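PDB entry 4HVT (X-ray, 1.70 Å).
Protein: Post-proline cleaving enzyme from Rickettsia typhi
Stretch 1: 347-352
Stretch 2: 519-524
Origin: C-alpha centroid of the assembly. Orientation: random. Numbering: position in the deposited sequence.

Stretch 1 347-352: TANEVF
Stretch 2 (519-524) GGEFGP

No direct hydrogen bond joins these two stretches; a single water and close packing of the Val351 methyls and the Phe522 ring on backbone of the other stretch do the work. Water 1 donates to Asn349 O and to Glu521 O, at 2.9 Å each, and so ties the two backbones together.

Both stretches contain a type I turn. The first runs from Thr347 to Glu350, with Ala348 at -48/-43 and Asn349 at -99/8, and is closed by Glu350 N to Thr347 O at 3.0 Å. The Glu350 CA-to-CB bond points away from the second stretch, and the chain (m, t, chi3 -84°) folds back on its own turn. Its OE1 accepts from Thr347 N at 2.9 Å and from Thr347 OG1 at 2.7 Å; Thr347 is in the p rotamer. Residues 350-352 then extend as a strand, with Val351 at -147/145.

The second turn runs from Gly520 to Gly523, with Glu521 at -64/-28 and Phe522 at -120/39. Gly523 N bonds to Gly520 O at 3.0 Å. Gly523 lies at 76/-166; the positive phi favours glycine, and an ideal CB would clash with Pro524 CD at 2.5 Å. It occupies the N-cap position, right before a helix.

The closest CA atoms in register are those of Val351 and Gly523, 5.3 Å apart. Val351 (p) is buried and its CA-to-CB bond points toward this turn. Its CG1 lies 3.3 Å from Glu521 O, and its CG2 lies 3.4 Å from Gly520 O and 3.6 Å from Gly523 N. The branched side chain thus packs on turn backbone.

The Phe522 (m, chi2 -73°) CA-to-CB bond points away from the first stretch, but its ring comes nearer. Asn349 O meets the ring edge, 3.6 Å from Phe522 CE1. Asn349 CB is 4.0 Å from the same CE1. Asn349 is in the m rotamer.

The contact buries 237 Å² in total, with Phe522 and Val351 the most covered residues. The Glu521 CA-to-CB bond points away (chi1 m, chi2 p, chi3 -11°), and its OE2 is hydrogen-bonded elsewhere in the structure.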

# COMPACT_ATOMS: atom_id res chain seq x y z
N THR A 347 11.85 -22.48 1.26
CA THR A 347 12.95 -22.76 2.18
C THR A 347 13.06 -21.63 3.22
O THR A 347 12.35 -20.64 3.20
CB THR A 347 14.30 -22.99 1.44
OG1 THR A 347 14.73 -21.81 0.73
CG2 THR A 347 14.15 -24.16 0.43
N ALA A 348 13.98 -21.80 4.16
CA ALA A 348 14.04 -20.96 5.31
C ALA A 348 13.98 -19.43 5.10
O ALA A 348 13.29 -18.73 5.84
CB ALA A 348 15.30 -21.28 6.07
N ASN A 349 14.71 -18.94 4.11
CA ASN A 349 14.79 -17.50 3.86
C ASN A 349 13.85 -17.03 2.72
O ASN A 349 13.95 -15.89 2.28
CB ASN A 349 16.20 -17.12 3.52
CG ASN A 349 17.14 -17.32 4.69
OD1 ASN A 349 16.71 -17.31 5.85
ND2 ASN A 349 18.42 -17.48 4.37
N GLU A 350 12.99 -17.91 2.24
CA GLU A 350 12.13 -17.58 1.08
C GLU A 350 10.74 -17.15 1.49
O GLU A 350 10.18 -17.61 2.54
CB GLU A 350 11.99 -18.76 0.10
CG GLU A 350 13.27 -19.12 -0.67
CD GLU A 350 12.95 -20.23 -1.65
OE1 GLU A 350 12.97 -21.41 -1.25
OE2 GLU A 350 12.63 -19.91 -2.82
N VAL A 351 10.16 -16.31 0.66
CA VAL A 351 8.76 -15.92 0.81
C VAL A 351 8.12 -15.68 -0.56
O VAL A 351 8.76 -15.20 -1.48
CB VAL A 351 8.60 -14.69 1.73
CG1 VAL A 351 9.13 -13.41 1.06
CG2 VAL A 351 7.14 -14.47 2.08
N PHE A 352 6.84 -16.02 -0.68
CA PHE A 352 6.06 -15.64 -1.82
C PHE A 352 5.82 -14.13 -1.98
O PHE A 352 5.56 -13.41 -1.00
CB PHE A 352 4.70 -16.36 -1.73
CG PHE A 352 3.73 -15.97 -2.82
CD1 PHE A 352 3.83 -16.55 -4.07
CD2 PHE A 352 2.72 -15.05 -2.59
CE1 PHE A 352 2.89 -16.23 -5.08
CE2 PHE A 352 1.78 -14.74 -3.56
CZ PHE A 352 1.90 -15.28 -4.84
N GLY A 519 6.35 -7.83 9.99
CA GLY A 519 6.33 -7.82 8.52
C GLY A 519 6.25 -9.24 7.98
O GLY A 519 6.05 -10.18 8.74
N GLY A 520 6.33 -9.36 6.65
CA GLY A 520 6.21 -10.64 5.94
C GLY A 520 7.46 -11.12 5.21
O GLY A 520 7.38 -12.05 4.42
N GLU A 521 8.63 -10.57 5.53
CA GLU A 521 9.85 -10.86 4.78
C GLU A 521 10.25 -12.34 4.88
O GLU A 521 10.81 -12.89 3.91
CB GLU A 521 10.97 -9.97 5.24
CG GLU A 521 10.81 -8.51 4.90
CD GLU A 521 10.07 -7.68 5.96
OE1 GLU A 521 9.48 -8.28 6.89
OE2 GLU A 521 10.05 -6.43 5.83
N PHE A 522 9.89 -13.01 5.98
CA PHE A 522 10.10 -14.45 6.14
C PHE A 522 8.78 -15.21 6.36
O PHE A 522 8.69 -16.16 7.13
CB PHE A 522 11.20 -14.71 7.15
CG PHE A 522 12.47 -14.08 6.76
CD1 PHE A 522 13.22 -14.62 5.73
CD2 PHE A 522 12.91 -12.92 7.36
CE1 PHE A 522 14.42 -14.05 5.34
CE2 PHE A 522 14.10 -12.33 6.98
CZ PHE A 522 14.85 -12.89 5.97
N GLY A 523 7.79 -14.76 5.64
CA GLY A 523 6.49 -15.43 5.58
C GLY A 523 5.64 -15.19 6.79
O GLY A 523 5.91 -14.28 7.59
N PRO A 524 4.59 -15.99 6.93
CA PRO A 524 3.61 -15.73 7.98
C PRO A 524 4.15 -15.80 9.41
O PRO A 524 3.70 -15.04 10.28
CB PRO A 524 2.55 -16.81 7.74
CG PRO A 524 3.03 -17.72 6.65
CD PRO A 524 4.21 -17.06 5.99
O HOH W 1 12.87 -13.17 1.95